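Local coordinates for protein UDP-N-acetylglucosamine 2-epimerase (Methanocaldococcus jannaschii, PDB 4NES) that probably catalyses the reversible epimerisation at C-2 of UDP-N-acetylglucosamine to UDP-N-acetylmannosamine, the activated donor of ManNAc residues, at residues A101-A106 with D137-Y142; N152-E157 with N162-V167. One frame throughout, in Å; residues are numbered along the deposited sequence.

Contact 1: residues A101-A106 with D137-Y142; sequences AGALVA and DHISSY
Ile-139 meets Ala-103 and the backbone of Leu-104 through its CD1 methyl alone. On the side-chain side, CD1 of Ile-139 lies 3.8 Å from CB of Ala-103. Against the backbone, the same CD1 of Ile-139 comes to 3.7 Å from O of Ala-103. It also rests near the backbone N of Leu-104, so one methyl covers the Ala-103 side chain and the peptide that follows it. The reach comes from an extended CG1-CD1 arm (chi2 178°), while chi1 of 47° sets CG1 between the backbone N and the carbonyl carbon, leaving CG2 beside the N. The small Ala-103 side chain lets the CA atoms of Ala-103 and Ile-139 come within 7.0 Å of each other.

The polar side chains of Ser-140 and Asp-137 bond elsewhere: OG of Ser-140 to O of Thr-136, and Asp-137 to His-115 and the backbone N of Gly-119.

Beyond the pair stands the second subunit, where Leu-104 packs on Leu-100 of that chain and Ile-139 on its Ile-131. Residues 137-142 are thus brought against helix 97-108 beside the dimer interface. With no hydrogen bond across and only 115 Å² buried, the join rests on van der Waals contact of a methyl with a side chain and a peptide, without a directional bond.

Contact 2: residues N152-E157 with N162-V167; sequences NNLLRE and NKIFVV
Ile-164, the first residue of strand 164-166, meets Leu-154 of the helix 148-156 with both its branches and Leu-155 with CD1. That CD1 methyl carries most of the contact, lying 3.8 Å from CB of Leu-154 and equally 3.8 Å from CD2 of Leu-155, so that one methyl sits against two successive helix residues. The shorter branch, CG2 of Ile-164, comes within 4.1 Å of CD1 of Leu-154. Both leucines cross the isoleucine at a slant, giving a wholly apolar seam without a hydrogen bond.

The torsions explain this division of labour. Ile-164 holds CG1 beside its backbone N and anti to the carbonyl carbon (chi1 -52°), and the nearly straight chain beyond (chi2 168°) carries CD1 to the helix. CB of Leu-154 faces the strand directly, whereas Leu-155 starts out along the flank and closes in with its CD2 end.

Further out, Leu-154 also packs on Leu-143 and Ile-159, and Ile-164 on Lys-151 one turn earlier in the helix. Backbone hydrogen bonds of Lys-163 and Phe-165 with Leu-143 fix the strand next to 142-145. The seam therefore closes the beta-alpha-beta unit formed by strand 142-145, helix 148-156 and strand 164-166, the last being an outermost strand of the parallel seven-stranded sheet, with Phe-165 turned to helix 353-363.

The two contacts follow in series along the chain, contact 1 closing before contact 2 opens, and their centres lie 15 Å apart in the domain built on the seven-stranded parallel sheet, one of the two Rossmann-like halves of this GT-B fold. Strand 142-145 connects them: it begins at the end of segment 137-142 and is flanked by strand 164-166. They also touch directly, where NE2 of His-138 lies 2.8 Å from OE1 of Glu-157, a probable hydrogen bond, and where Asp-137 packs on Leu-154. Arg-121 forms salt bridges with both Asp-137 and Glu-157. Both contacts reach the second subunit, placing this edge of the domain beside the homodimer interface.

Contact 1: residues A101-A106 with D137-Y142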
# COMPACT_ATOMS: atom_id res chain seq x y z
N ALA A 101 -4.56 2.31 6.61
CA ALA A 101 -3.61 2.57 7.69
C ALA A 101 -3.55 1.38 8.64
O ALA A 101 -2.47 0.95 9.04
CB ALA A 101 -3.97 3.85 8.43
N GLY A 102 -4.71 0.85 9.01
CA GLY A 102 -4.74 -0.29 9.89
C GLY A 102 -4.01 -1.48 9.31
O GLY A 102 -3.23 -2.15 10.01
N ALA A 103 -4.27 -1.77 8.03
CA ALA A 103 -3.63 -2.91 7.36
C ALA A 103 -2.12 -2.74 7.22
O ALA A 103 -1.36 -3.69 7.43
CB ALA A 103 -4.26 -3.14 5.99
N LEU A 104 -1.70 -1.53 6.86
CA LEU A 104 -0.28 -1.26 6.68
C LEU A 104 0.48 -1.37 8.00
O LEU A 104 1.58 -1.93 8.03
CB LEU A 104 -0.09 0.10 6.04
CG LEU A 104 1.36 0.45 5.69
CD1 LEU A 104 2.03 -0.70 4.93
CD2 LEU A 104 1.37 1.71 4.86
N VAL A 105 -0.09 -0.86 9.09
CA VAL A 105 0.58 -0.99 10.38
C VAL A 105 0.69 -2.47 10.76
O VAL A 105 1.77 -2.94 11.12
CB VAL A 105 -0.17 -0.24 11.51
CG1 VAL A 105 0.43 -0.61 12.86
CG2 VAL A 105 -0.12 1.26 11.30
N ALA A 106 -0.42 -3.18 10.67
CA ALA A 106 -0.45 -4.58 11.07
C ALA A 106 0.52 -5.43 10.25
O ALA A 106 1.25 -6.26 10.80
CB ALA A 106 -1.86 -5.14 10.99
N ASP A 137 -5.90 -5.33 0.01
CA ASP A 137 -6.06 -6.72 -0.42
C ASP A 137 -4.71 -7.41 -0.55
O ASP A 137 -4.58 -8.59 -0.22
CB ASP A 137 -6.83 -6.81 -1.76
CG ASP A 137 -8.33 -6.57 -1.60
OD1 ASP A 137 -8.84 -6.72 -0.47
OD2 ASP A 137 -8.98 -6.26 -2.61
N HIS A 138 -3.69 -6.69 -1.00
CA HIS A 138 -2.40 -7.31 -1.21
C HIS A 138 -1.56 -7.50 0.04
O HIS A 138 -0.49 -8.11 -0.02
CB HIS A 138 -1.62 -6.56 -2.29
CG HIS A 138 -2.12 -6.86 -3.66
ND1 HIS A 138 -1.60 -7.87 -4.43
CD2 HIS A 138 -3.13 -6.32 -4.38
CE1 HIS A 138 -2.26 -7.94 -5.57
NE2 HIS A 138 -3.20 -7.00 -5.56
N ILE A 139 -2.03 -7.01 1.18
CA ILE A 139 -1.36 -7.31 2.44
C ILE A 139 -2.26 -8.05 3.43
O ILE A 139 -1.93 -8.17 4.61
CB ILE A 139 -0.74 -6.06 3.10
CG1 ILE A 139 -1.73 -4.91 3.10
CG2 ILE A 139 0.56 -5.67 2.39
CD1 ILE A 139 -1.21 -3.66 3.78
N SER A 140 -3.38 -8.58 2.94
CA SER A 140 -4.32 -9.29 3.81
C SER A 140 -4.02 -10.78 3.88
O SER A 140 -3.63 -11.39 2.89
CB SER A 140 -5.74 -9.10 3.30
OG SER A 140 -6.16 -7.76 3.48
N SER A 141 -4.24 -11.36 5.06
CA SER A 141 -4.12 -12.80 5.24
C SER A 141 -5.46 -13.53 5.03
O SER A 141 -5.48 -14.70 4.65
CB SER A 141 -3.57 -13.10 6.63
OG SER A 141 -2.21 -12.71 6.71
N TYR A 142 -6.56 -12.82 5.28
CA TYR A 142 -7.89 -13.34 5.01
C TYR A 142 -8.60 -12.30 4.17
O TYR A 142 -8.66 -11.12 4.55
CB TYR A 142 -8.69 -13.55 6.30
CG TYR A 142 -8.06 -14.50 7.28
CD1 TYR A 142 -7.10 -14.06 8.18
CD2 TYR A 142 -8.45 -15.84 7.34
CE1 TYR A 142 -6.53 -14.92 9.09
CE2 TYR A 142 -7.88 -16.71 8.26
CZ TYR A 142 -6.92 -16.23 9.13
OH TYR A 142 -6.34 -17.07 10.05

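Contact 2: residues N152-E157 with N162-V167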
# COMPACT_ATOMS: atom_id res chain seq x y z
N ASN A 152 -12.74 -13.49 -8.19
CA ASN A 152 -12.03 -13.54 -9.46
C ASN A 152 -11.12 -12.33 -9.67
O ASN A 152 -10.02 -12.47 -10.23
CB ASN A 152 -13.01 -13.73 -10.62
CG ASN A 152 -13.58 -15.13 -10.67
OD1 ASN A 152 -12.95 -16.07 -10.20
ND2 ASN A 152 -14.77 -15.27 -11.24
N ASN A 153 -11.55 -11.16 -9.21
CA ASN A 153 -10.69 -9.98 -9.21
C ASN A 153 -9.39 -10.23 -8.45
O ASN A 153 -8.29 -9.88 -8.91
CB ASN A 153 -11.40 -8.78 -8.60
CG ASN A 153 -12.47 -8.22 -9.50
OD1 ASN A 153 -12.50 -8.49 -10.71
ND2 ASN A 153 -13.35 -7.41 -8.92
N LEU A 154 -9.51 -10.84 -7.27
CA LEU A 154 -8.36 -11.15 -6.45
C LEU A 154 -7.44 -12.18 -7.12
O LEU A 154 -6.22 -12.01 -7.12
CB LEU A 154 -8.81 -11.64 -5.08
CG LEU A 154 -9.56 -10.57 -4.29
CD1 LEU A 154 -10.35 -11.17 -3.14
CD2 LEU A 154 -8.59 -9.53 -3.77
N LEU A 155 -8.02 -13.23 -7.69
CA LEU A 155 -7.23 -14.26 -8.37
C LEU A 155 -6.45 -13.67 -9.55
O LEU A 155 -5.29 -14.03 -9.78
CB LEU A 155 -8.12 -15.41 -8.84
CG LEU A 155 -8.73 -16.27 -7.73
CD1 LEU A 155 -9.73 -17.25 -8.33
CD2 LEU A 155 -7.65 -17.00 -6.93
N ARG A 156 -7.07 -12.74 -10.26
CA ARG A 156 -6.44 -12.09 -11.42
C ARG A 156 -5.25 -11.22 -11.00
O ARG A 156 -4.38 -10.91 -11.82
CB ARG A 156 -7.48 -11.25 -12.16
CG ARG A 156 -7.08 -10.86 -13.57
CD ARG A 156 -7.81 -9.61 -14.03
NE ARG A 156 -6.90 -8.66 -14.64
CZ ARG A 156 -6.49 -7.53 -14.06
NH1 ARG A 156 -6.94 -7.19 -12.86
NH2 ARG A 156 -5.65 -6.72 -14.70
N GLU A 157 -5.22 -10.81 -9.74
CA GLU A 157 -4.09 -10.05 -9.20
C GLU A 157 -3.10 -10.96 -8.46
O GLU A 157 -2.24 -10.48 -7.72
CB GLU A 157 -4.57 -8.90 -8.31
CG GLU A 157 -5.37 -7.87 -9.08
CD GLU A 157 -5.98 -6.79 -8.20
OE1 GLU A 157 -5.61 -6.68 -7.01
OE2 GLU A 157 -6.84 -6.04 -8.72
N ASN A 162 -6.21 -19.82 -1.31
CA ASN A 162 -6.51 -20.27 0.06
C ASN A 162 -6.72 -19.13 1.06
O ASN A 162 -7.17 -19.37 2.18
CB ASN A 162 -5.50 -21.31 0.57
CG ASN A 162 -4.09 -20.77 0.71
OD1 ASN A 162 -3.83 -19.59 0.46
ND2 ASN A 162 -3.17 -21.63 1.12
N LYS A 163 -6.41 -17.90 0.64
CA LYS A 163 -6.66 -16.72 1.45
C LYS A 163 -8.06 -16.15 1.25
O LYS A 163 -8.50 -15.28 2.01
CB LYS A 163 -5.67 -15.61 1.08
CG LYS A 163 -4.21 -15.81 1.47
CD LYS A 163 -3.44 -14.55 1.10
CE LYS A 163 -2.09 -14.46 1.79
NZ LYS A 163 -1.19 -15.60 1.48
N ILE A 164 -8.74 -16.60 0.20
CA ILE A 164 -9.99 -15.99 -0.24
C ILE A 164 -11.21 -16.81 0.17
O ILE A 164 -11.27 -18.01 -0.07
CB ILE A 164 -10.02 -15.82 -1.77
CG1 ILE A 164 -8.76 -15.11 -2.25
CG2 ILE A 164 -11.25 -15.04 -2.21
CD1 ILE A 164 -8.60 -15.17 -3.76
N PHE A 165 -12.17 -16.14 0.80
CA PHE A 165 -13.42 -16.76 1.22
C PHE A 165 -14.56 -15.91 0.69
O PHE A 165 -14.64 -14.72 1.01
CB PHE A 165 -13.49 -16.82 2.75
CG PHE A 165 -12.35 -17.57 3.37
CD1 PHE A 165 -11.14 -16.94 3.64
CD2 PHE A 165 -12.48 -18.92 3.65
CE1 PHE A 165 -10.08 -17.66 4.20
CE2 PHE A 165 -11.43 -19.63 4.21
CZ PHE A 165 -10.24 -19.00 4.48
N VAL A 166 -15.45 -16.50 -0.11
CA VAL A 166 -16.62 -15.78 -0.60
C VAL A 166 -17.73 -15.98 0.42
O VAL A 166 -18.29 -17.08 0.53
CB VAL A 166 -17.07 -16.29 -1.97
CG1 VAL A 166 -18.29 -15.51 -2.45
CG2 VAL A 166 -15.92 -16.16 -2.98
N VAL A 167 -18.00 -14.93 1.19
CA VAL A 167 -18.87 -15.04 2.36
C VAL A 167 -20.15 -14.21 2.26
O VAL A 167 -20.98 -14.26 3.17
CB VAL A 167 -18.14 -14.65 3.67
CG1 VAL A 167 -16.96 -15.58 3.96
CG2 VAL A 167 -17.67 -13.18 3.62